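Long-range contact in heterodimeric restriction endonuclease R.BspD6I small subunit (Bacillus sp., PDB 2P14), which probably serves as the DNA-cleaving catalytic subunit of a heterodimeric type IIS restriction endonuclease, working in complex with a site-specific nickase: residues A[118-132]-A[164-178]. Numbering follows the deposited sequence.
Sequences ARHIGFNKESEPVIP and LLRSDLGYDQAEEWL
L164 meets I131, its CB packing on CG2 of the isoleucine, and L165 follows with its two methyls spread over P129, CD2 lying 3.6 Å from P129 CB. The straight K125 side chain runs antiparallel to that of L165 and carries its ammonium to where helix 154-165 gives way to the type I turn R166-L169. There NZ donates to L165 O, R166 O and L169 O, each at 3.0 Å; it approaches L165 O nearly end-on (C=O...N angle 161°) and R166 O from above the carbonyl plane, on the face opposite L169 N. A water that NZ also binds leads on to G170 O. Three carbonyls, this water and an indole face probably favour the charged form. Y171 lays CB against R119 O, 3.3 Å away, while its ring lies alongside F123. A174 CB touches A118 CB and R119 CG, and R119 NH2 forms a salt bridge with E175 OE2 (3.0 Å), the guanidinium and carboxylate planes 60° apart. Over one face of W177, K125 NZ makes a cation-pi contact with the five-membered ring and CE a CH-pi contact with the six-membered one; P132 packs off-centre on the opposite face. NE1 donates to L164 O in the ring plane, helping to fix the indole's rotation. The contact seats the link between helices 154-165 and 174-184 against helix 115-121 and strand 130-134, an edge of the mixed sheet, consistent with a PD-(D/E)XK core.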
ATOM      1  N   ALA A 118      -5.099   6.204  11.091  1.00 15.29           N
ATOM      2  CA  ALA A 118      -4.647   7.377  10.311  1.00 15.48           C
ATOM      3  C   ALA A 118      -3.935   8.404  11.186  1.00 15.32           C
ATOM      4  O   ALA A 118      -2.937   8.990  10.768  1.00 15.22           O
ATOM      5  CB  ALA A 118      -5.817   8.025   9.603  1.00 14.70           C
ATOM      6  N   ARG A 119      -4.451   8.601  12.400  1.00 14.90           N
ATOM      7  CA  ARG A 119      -3.771   9.473  13.360  1.00 15.67           C
ATOM      8  C   ARG A 119      -2.369   8.977  13.705  1.00 15.96           C
ATOM      9  O   ARG A 119      -1.414   9.773  13.789  1.00 17.69           O
ATOM     10  CB  ARG A 119      -4.636   9.691  14.618  1.00 16.05           C
ATOM     11  CG  ARG A 119      -5.877  10.550  14.328  1.00 16.92           C
ATOM     12  CD  ARG A 119      -6.659  10.722  15.618  1.00 22.67           C
ATOM     13  NE  ARG A 119      -7.995  11.229  15.373  1.00 24.33           N
ATOM     14  CZ  ARG A 119      -9.096  10.530  15.599  1.00 29.89           C
ATOM     15  NH1 ARG A 119      -9.014   9.290  16.095  1.00 31.52           N
ATOM     16  NH2 ARG A 119     -10.281  11.075  15.354  1.00 32.45           N
ATOM     17  N   HIS A 120      -2.246   7.658  13.887  1.00 15.41           N
ATOM     18  CA  HIS A 120      -0.958   7.038  14.158  1.00 15.16           C
ATOM     19  C   HIS A 120       0.050   7.216  13.037  1.00 15.06           C
ATOM     20  O   HIS A 120       1.189   7.630  13.267  1.00 15.81           O
ATOM     21  CB  HIS A 120      -1.154   5.529  14.417  1.00 15.07           C
ATOM     22  CG  HIS A 120       0.064   4.852  14.962  1.00 15.05           C
ATOM     23  ND1 HIS A 120       0.460   5.014  16.277  1.00 19.83           N
ATOM     24  CD2 HIS A 120       0.962   4.016  14.395  1.00 18.75           C
ATOM     25  CE1 HIS A 120       1.557   4.307  16.485  1.00 22.53           C
ATOM     26  NE2 HIS A 120       1.885   3.700  15.363  1.00 20.65           N
ATOM     27  N   ILE A 121      -0.346   6.849  11.809  1.00 15.13           N
ATOM     28  CA  ILE A 121       0.619   6.870  10.689  1.00 15.41           C
ATOM     29  C   ILE A 121       0.865   8.275  10.161  1.00 15.67           C
ATOM     30  O   ILE A 121       1.770   8.477   9.357  1.00 15.29           O
ATOM     31  CB  ILE A 121       0.199   5.957   9.510  1.00 15.04           C
ATOM     32  CG1 ILE A 121      -1.165   6.437   8.956  1.00 16.52           C
ATOM     33  CG2 ILE A 121       0.198   4.496   9.990  1.00 15.72           C
ATOM     34  CD1 ILE A 121      -1.492   5.969   7.531  1.00 17.48           C
ATOM     35  N   GLY A 122       0.038   9.221  10.602  1.00 14.30           N
ATOM     36  CA  GLY A 122       0.251  10.617  10.234  1.00 14.87           C
ATOM     37  C   GLY A 122       1.151  11.384  11.185  1.00 15.59           C
ATOM     38  O   GLY A 122       1.327  12.601  11.033  1.00 15.39           O
ATOM     39  N   PHE A 123       1.752  10.682  12.159  1.00 15.69           N
ATOM     40  CA  PHE A 123       2.563  11.334  13.210  1.00 15.23           C
ATOM     41  C   PHE A 123       3.795  12.087  12.684  1.00 15.97           C
ATOM     42  O   PHE A 123       4.083  13.223  13.122  1.00 16.80           O
ATOM     43  CB  PHE A 123       2.983  10.313  14.285  1.00 15.52           C
ATOM     44  CG  PHE A 123       3.851  10.919  15.361  1.00 15.18           C
ATOM     45  CD1 PHE A 123       3.292  11.706  16.357  1.00 17.22           C
ATOM     46  CD2 PHE A 123       5.236  10.758  15.332  1.00 17.85           C
ATOM     47  CE1 PHE A 123       4.111  12.307  17.363  1.00 16.65           C
ATOM     48  CE2 PHE A 123       6.056  11.353  16.323  1.00 18.78           C
ATOM     49  CZ  PHE A 123       5.491  12.106  17.341  1.00 16.53           C
ATOM     50  N   ASN A 124       4.527  11.471  11.756  1.00 15.16           N
ATOM     51  CA  ASN A 124       5.726  12.077  11.197  0.50 15.55           C
ATOM     52  C   ASN A 124       5.822  11.835   9.703  1.00 15.96           C
ATOM     53  O   ASN A 124       6.456  10.871   9.265  1.00 16.24           O
ATOM     54  CB  ASN A 124       6.987  11.552  11.877  0.50 15.52           C
ATOM     55  CG  ASN A 124       8.212  12.395  11.543  0.50 15.59           C
ATOM     56  OD1 ASN A 124       8.287  13.049  10.487  0.50 12.84           O
ATOM     57  ND2 ASN A 124       9.185  12.380  12.444  0.50 18.25           N
ATOM     58  N   LYS A 125       5.200  12.712   8.931  1.00 15.39           N
ATOM     59  CA  LYS A 125       5.148  12.550   7.499  1.00 16.10           C
ATOM     60  C   LYS A 125       6.458  12.902   6.794  1.00 16.90           C
ATOM     61  O   LYS A 125       6.625  12.592   5.617  1.00 17.39           O
ATOM     62  CB  LYS A 125       3.975  13.348   6.943  1.00 15.48           C
ATOM     63  CG  LYS A 125       2.633  12.827   7.416  1.00 14.97           C
ATOM     64  CD  LYS A 125       1.469  13.652   6.807  1.00 15.43           C
ATOM     65  CE  LYS A 125       0.147  13.140   7.271  1.00 13.57           C
ATOM     66  NZ  LYS A 125      -0.939  13.945   6.685  1.00 12.81           N
ATOM     67  N   GLU A 126       7.386  13.527   7.511  1.00 17.92           N
ATOM     68  CA  GLU A 126       8.698  13.801   6.952  1.00 20.55           C
ATOM     69  C   GLU A 126       9.553  12.549   6.932  1.00 20.41           C
ATOM     70  O   GLU A 126      10.005  12.141   5.869  1.00 23.58           O
ATOM     71  CB  GLU A 126       9.391  14.908   7.753  1.00 20.82           C
ATOM     72  CG  GLU A 126       8.647  16.228   7.721  1.00 25.57           C
ATOM     73  CD  GLU A 126       8.510  16.800   6.325  1.00 29.39           C
ATOM     74  OE1 GLU A 126       9.554  16.993   5.654  1.00 34.04           O
ATOM     75  OE2 GLU A 126       7.356  17.072   5.898  1.00 31.33           O
ATOM     76  N   SER A 127       9.744  11.915   8.088  1.00 20.17           N
ATOM     77  CA  SER A 127      10.641  10.773   8.163  1.00 20.62           C
ATOM     78  C   SER A 127       9.946   9.425   7.936  1.00 20.37           C
ATOM     79  O   SER A 127      10.594   8.474   7.510  1.00 20.45           O
ATOM     80  CB  SER A 127      11.400  10.764   9.494  1.00 21.56           C
ATOM     81  OG  SER A 127      10.521  10.549  10.574  1.00 25.25           O
ATOM     82  N   GLU A 128       8.634   9.380   8.176  1.00 18.90           N
ATOM     83  CA  GLU A 128       7.880   8.132   8.105  1.00 19.72           C
ATOM     84  C   GLU A 128       6.585   8.339   7.283  1.00 16.28           C
ATOM     85  O   GLU A 128       5.507   8.176   7.809  1.00 16.78           O
ATOM     86  CB  GLU A 128       7.603   7.595   9.534  1.00 20.34           C
ATOM     87  CG  GLU A 128       8.919   7.352  10.361  1.00 25.07           C
ATOM     88  CD  GLU A 128       8.783   7.515  11.878  1.00 25.41           C
ATOM     89  OE1 GLU A 128       7.660   7.553  12.434  1.00 32.28           O
ATOM     90  OE2 GLU A 128       9.828   7.581  12.572  1.00 33.38           O
ATOM     91  N   PRO A 129       6.703   8.700   5.976  1.00 15.23           N
ATOM     92  CA  PRO A 129       5.503   8.984   5.193  1.00 13.85           C
ATOM     93  C   PRO A 129       4.716   7.736   4.783  1.00 12.82           C
ATOM     94  O   PRO A 129       5.241   6.882   4.036  1.00 13.91           O
ATOM     95  CB  PRO A 129       6.051   9.712   3.955  1.00 14.04           C
ATOM     96  CG  PRO A 129       7.439   9.162   3.788  1.00 14.21           C
ATOM     97  CD  PRO A 129       7.931   8.890   5.171  1.00 15.73           C
ATOM     98  N   VAL A 130       3.466   7.686   5.256  1.00 12.02           N
ATOM     99  CA  VAL A 130       2.580   6.569   4.982  1.00 11.65           C
ATOM    100  C   VAL A 130       1.321   7.114   4.312  1.00 12.07           C
ATOM    101  O   VAL A 130       0.669   8.046   4.834  1.00 12.67           O
ATOM    102  CB  VAL A 130       2.212   5.792   6.265  1.00 11.68           C
ATOM    103  CG1 VAL A 130       1.309   4.606   5.888  1.00 11.15           C
ATOM    104  CG2 VAL A 130       3.483   5.281   7.004  1.00 12.94           C
ATOM    105  N   ILE A 131       0.957   6.538   3.171  0.50 10.71           N
ATOM    106  CA  ILE A 131      -0.278   6.949   2.508  0.50 10.96           C
ATOM    107  C   ILE A 131      -1.266   5.788   2.558  0.50 11.67           C
ATOM    108  O   ILE A 131      -1.029   4.747   1.926  0.50 10.96           O
ATOM    109  CB  ILE A 131      -0.051   7.374   1.043  0.50 10.70           C
ATOM    110  CG1 ILE A 131       0.988   8.501   0.931  0.50  9.50           C
ATOM    111  CG2 ILE A 131      -1.382   7.820   0.448  0.50  8.83           C
ATOM    112  CD1 ILE A 131       2.446   8.004   0.835  0.50  5.47           C
ATOM    113  N   PRO A 132      -2.379   5.971   3.294  1.00 12.35           N
ATOM    114  CA  PRO A 132      -3.397   4.920   3.399  1.00 12.41           C
ATOM    115  C   PRO A 132      -4.402   5.028   2.267  1.00 13.46           C
ATOM    116  O   PRO A 132      -4.937   6.128   2.031  1.00 13.87           O
ATOM    117  CB  PRO A 132      -4.099   5.238   4.742  1.00 12.75           C
ATOM    118  CG  PRO A 132      -4.054   6.780   4.772  1.00 13.02           C
ATOM    119  CD  PRO A 132      -2.758   7.179   4.065  1.00 13.16           C
ATOM    120  N   LEU A 164      -1.013  12.956  -2.091  1.00 13.43           N
ATOM    121  CA  LEU A 164      -1.967  12.293  -1.207  1.00 13.67           C
ATOM    122  C   LEU A 164      -1.504  12.261   0.251  1.00 12.97           C
ATOM    123  O   LEU A 164      -2.335  12.266   1.162  1.00 13.41           O
ATOM    124  CB  LEU A 164      -2.201  10.864  -1.674  1.00 12.99           C
ATOM    125  CG  LEU A 164      -2.880  10.763  -3.023  1.00 12.51           C
ATOM    126  CD1 LEU A 164      -2.951   9.270  -3.436  1.00 14.33           C
ATOM    127  CD2 LEU A 164      -4.278  11.400  -3.040  1.00 13.87           C
ATOM    128  N   LEU A 165      -0.181  12.282   0.434  1.00 13.00           N
ATOM    129  CA  LEU A 165       0.434  12.320   1.762  1.00 13.73           C
ATOM    130  C   LEU A 165      -0.020  13.513   2.600  1.00 14.26           C
ATOM    131  O   LEU A 165      -0.144  13.393   3.831  1.00 13.67           O
ATOM    132  CB  LEU A 165       1.966  12.306   1.644  1.00 13.94           C
ATOM    133  CG  LEU A 165       2.774  12.351   2.949  1.00 13.88           C
ATOM    134  CD1 LEU A 165       2.558  11.095   3.842  1.00 12.53           C
ATOM    135  CD2 LEU A 165       4.268  12.539   2.608  1.00 14.30           C
ATOM    136  N   ARG A 166      -0.271  14.646   1.936  1.00 13.75           N
ATOM    137  CA  ARG A 166      -0.614  15.872   2.651  1.00 14.35           C
ATOM    138  C   ARG A 166       0.297  16.141   3.862  1.00 14.77           C
ATOM    139  O   ARG A 166      -0.168  16.250   5.012  1.00 14.73           O
ATOM    140  CB  ARG A 166      -2.085  15.848   3.086  1.00 13.47           C
ATOM    141  CG  ARG A 166      -3.106  15.914   1.911  1.00 15.10           C
ATOM    142  CD  ARG A 166      -2.974  17.196   1.080  1.00 15.07           C
ATOM    143  NE  ARG A 166      -3.146  18.404   1.898  1.00 16.42           N
ATOM    144  CZ  ARG A 166      -4.319  18.978   2.199  1.00 16.58           C
ATOM    145  NH1 ARG A 166      -5.464  18.465   1.788  1.00 17.62           N
ATOM    146  NH2 ARG A 166      -4.349  20.065   2.965  1.00 20.27           N
ATOM    147  N   SER A 167       1.575  16.341   3.575  1.00 15.20           N
ATOM    148  CA  SER A 167       2.550  16.611   4.629  1.00 16.52           C
ATOM    149  C   SER A 167       2.295  17.926   5.379  1.00 16.78           C
ATOM    150  O   SER A 167       2.894  18.160   6.435  1.00 17.54           O
ATOM    151  CB  SER A 167       3.976  16.536   4.074  1.00 17.71           C
ATOM    152  OG  SER A 167       4.273  17.662   3.278  1.00 21.21           O
ATOM    153  N   ASP A 168       1.421  18.759   4.824  1.00 16.84           N
ATOM    154  CA  ASP A 168       1.030  20.014   5.471  1.00 17.39           C
ATOM    155  C   ASP A 168       0.056  19.745   6.607  1.00 17.59           C
ATOM    156  O   ASP A 168      -0.141  20.601   7.473  1.00 19.39           O
ATOM    157  CB  ASP A 168       0.373  20.985   4.478  1.00 17.49           C
ATOM    158  CG  ASP A 168      -0.850  20.375   3.786  1.00 17.74           C
ATOM    159  OD1 ASP A 168      -0.689  19.320   3.154  1.00 17.11           O
ATOM    160  OD2 ASP A 168      -1.949  20.954   3.876  1.00 21.16           O
ATOM    161  N   LEU A 169      -0.580  18.569   6.600  1.00 17.03           N
ATOM    162  CA  LEU A 169      -1.564  18.240   7.606  1.00 16.05           C
ATOM    163  C   LEU A 169      -0.939  17.390   8.685  1.00 16.57           C
ATOM    164  O   LEU A 169      -0.313  16.374   8.401  1.00 16.61           O
ATOM    165  CB  LEU A 169      -2.755  17.491   6.978  1.00 15.45           C
ATOM    166  CG  LEU A 169      -3.635  18.194   5.956  1.00 15.23           C
ATOM    167  CD1 LEU A 169      -4.708  17.246   5.479  1.00 15.47           C
ATOM    168  CD2 LEU A 169      -4.304  19.430   6.546  1.00 16.30           C
ATOM    169  N   GLY A 170      -1.104  17.809   9.929  1.00 16.59           N
ATOM    170  CA  GLY A 170      -0.518  17.078  11.049  1.00 16.48           C
ATOM    171  C   GLY A 170      -1.336  15.871  11.416  1.00 16.45           C
ATOM    172  O   GLY A 170      -2.429  15.662  10.882  1.00 15.27           O
ATOM    173  N   TYR A 171      -0.835  15.078  12.350  1.00 16.73           N
ATOM    174  CA  TYR A 171      -1.574  13.865  12.717  1.00 17.68           C
ATOM    175  C   TYR A 171      -3.014  14.087  13.178  1.00 17.56           C
ATOM    176  O   TYR A 171      -3.878  13.226  12.971  1.00 17.45           O
ATOM    177  CB  TYR A 171      -0.819  13.001  13.731  1.00 18.72           C
ATOM    178  CG  TYR A 171      -0.935  13.355  15.216  1.00 20.19           C
ATOM    179  CD1 TYR A 171      -2.137  13.218  15.922  1.00 19.38           C
ATOM    180  CD2 TYR A 171       0.200  13.744  15.929  1.00 21.51           C
ATOM    181  CE1 TYR A 171      -2.204  13.528  17.298  1.00 21.74           C
ATOM    182  CE2 TYR A 171       0.139  14.041  17.294  1.00 21.24           C
ATOM    183  CZ  TYR A 171      -1.063  13.945  17.963  1.00 21.16           C
ATOM    184  OH  TYR A 171      -1.082  14.240  19.320  1.00 22.91           O
ATOM    185  N   ASP A 172      -3.275  15.224  13.831  1.00 16.84           N
ATOM    186  CA  ASP A 172      -4.585  15.520  14.375  0.50 17.24           C
ATOM    187  C   ASP A 172      -5.542  16.121  13.343  1.00 16.93           C
ATOM    188  O   ASP A 172      -6.606  16.611  13.701  1.00 17.72           O
ATOM    189  CB  ASP A 172      -4.454  16.449  15.582  0.50 18.08           C
ATOM    190  CG  ASP A 172      -5.710  16.475  16.457  0.50 20.17           C
ATOM    191  OD1 ASP A 172      -6.461  15.470  16.506  0.50 24.14           O
ATOM    192  OD2 ASP A 172      -5.946  17.511  17.108  0.50 23.36           O
ATOM    193  N   GLN A 173      -5.128  16.097  12.072  1.00 15.96           N
ATOM    194  CA  GLN A 173      -5.969  16.535  10.956  1.00 16.38           C
ATOM    195  C   GLN A 173      -6.357  15.317  10.104  1.00 15.12           C
ATOM    196  O   GLN A 173      -6.538  15.400   8.882  1.00 15.11           O
ATOM    197  CB  GLN A 173      -5.240  17.591  10.128  1.00 16.51           C
ATOM    198  CG  GLN A 173      -4.953  18.883  10.942  1.00 19.95           C
ATOM    199  CD  GLN A 173      -4.083  19.892  10.195  1.00 20.69           C
ATOM    200  OE1 GLN A 173      -2.844  19.860  10.273  1.00 26.62           O
ATOM    201  NE2 GLN A 173      -4.735  20.808   9.481  1.00 27.85           N
ATOM    202  N   ALA A 174      -6.515  14.182  10.775  1.00 14.20           N
ATOM    203  CA  ALA A 174      -6.766  12.932  10.071  1.00 14.38           C
ATOM    204  C   ALA A 174      -8.059  12.927   9.302  1.00 14.73           C
ATOM    205  O   ALA A 174      -8.113  12.389   8.199  1.00 13.63           O
ATOM    206  CB  ALA A 174      -6.696  11.740  11.037  1.00 14.91           C
ATOM    207  N   GLU A 175      -9.107  13.531   9.858  1.00 14.67           N
ATOM    208  CA  GLU A 175     -10.402  13.608   9.166  1.00 15.02           C
ATOM    209  C   GLU A 175     -10.252  14.343   7.849  1.00 14.16           C
ATOM    210  O   GLU A 175     -10.691  13.855   6.812  1.00 15.37           O
ATOM    211  CB  GLU A 175     -11.447  14.311  10.044  1.00 15.62           C
ATOM    212  CG  GLU A 175     -11.834  13.481  11.280  1.00 17.71           C
ATOM    213  CD  GLU A 175     -10.935  13.745  12.495  1.00 20.80           C
ATOM    214  OE1 GLU A 175      -9.880  14.414  12.356  1.00 20.26           O
ATOM    215  OE2 GLU A 175     -11.304  13.272  13.605  1.00 23.79           O
ATOM    216  N   GLU A 176      -9.615  15.502   7.879  1.00 14.33           N
ATOM    217  CA  GLU A 176      -9.398  16.282   6.669  1.00 15.61           C
ATOM    218  C   GLU A 176      -8.530  15.518   5.655  1.00 13.92           C
ATOM    219  O   GLU A 176      -8.759  15.577   4.446  1.00 14.01           O
ATOM    220  CB  GLU A 176      -8.757  17.627   7.027  1.00 15.35           C
ATOM    221  CG  GLU A 176      -8.350  18.452   5.801  1.00 20.85           C
ATOM    222  CD  GLU A 176      -7.867  19.868   6.109  1.00 21.88           C
ATOM    223  OE1 GLU A 176      -7.786  20.262   7.299  1.00 27.24           O
ATOM    224  OE2 GLU A 176      -7.588  20.600   5.123  1.00 29.44           O
ATOM    225  N   TRP A 177      -7.525  14.812   6.164  1.00 13.43           N
ATOM    226  CA  TRP A 177      -6.623  14.095   5.304  1.00 12.29           C
ATOM    227  C   TRP A 177      -7.364  12.999   4.568  1.00 11.71           C
ATOM    228  O   TRP A 177      -7.223  12.850   3.332  1.00 12.27           O
ATOM    229  CB  TRP A 177      -5.520  13.454   6.172  1.00 11.38           C
ATOM    230  CG  TRP A 177      -4.437  12.695   5.431  1.00 11.06           C
ATOM    231  CD1 TRP A 177      -4.018  12.885   4.125  1.00 12.14           C
ATOM    232  CD2 TRP A 177      -3.608  11.670   5.973  1.00 11.78           C
ATOM    233  NE1 TRP A 177      -2.966  12.050   3.843  1.00 12.05           N
ATOM    234  CE2 TRP A 177      -2.698  11.290   4.961  1.00 11.56           C
ATOM    235  CE3 TRP A 177      -3.543  11.030   7.236  1.00 11.45           C
ATOM    236  CZ2 TRP A 177      -1.720  10.301   5.162  1.00 11.37           C
ATOM    237  CZ3 TRP A 177      -2.574  10.053   7.433  1.00 10.59           C
ATOM    238  CH2 TRP A 177      -1.686   9.695   6.409  1.00 11.54           C
ATOM    239  N   LEU A 178      -8.103  12.174   5.312  1.00 12.97           N
ATOM    240  CA  LEU A 178      -8.792  11.076   4.657  1.00 12.71           C
ATOM    241  C   LEU A 178      -9.863  11.590   3.668  1.00 12.59           C
ATOM    242  O   LEU A 178     -10.093  10.990   2.603  1.00 13.76           O
ATOM    243  CB  LEU A 178      -9.400  10.109   5.665  1.00 13.26           C
ATOM    244  CG  LEU A 178      -8.452   9.335   6.590  1.00 14.32           C
ATOM    245  CD1 LEU A 178      -9.266   8.329   7.459  1.00 13.31           C
ATOM    246  CD2 LEU A 178      -7.290   8.636   5.811  1.00 15.84           C
TER
HETATM  247  O   HOH W   1      -3.326  11.875  10.547  1.00 14.62           O
HETATM  248  O   HOH W   2      -7.688  13.793  14.075  1.00 25.16           O
HETATM  249  O   HOH W   3       1.914  15.019   9.900  0.40 27.12           O
HETATM  250  O   HOH W   4      -2.870  13.974   8.606  1.00 15.28           O
HETATM  251  O   HOH W   5       5.302  17.065   7.616  1.00 28.40           O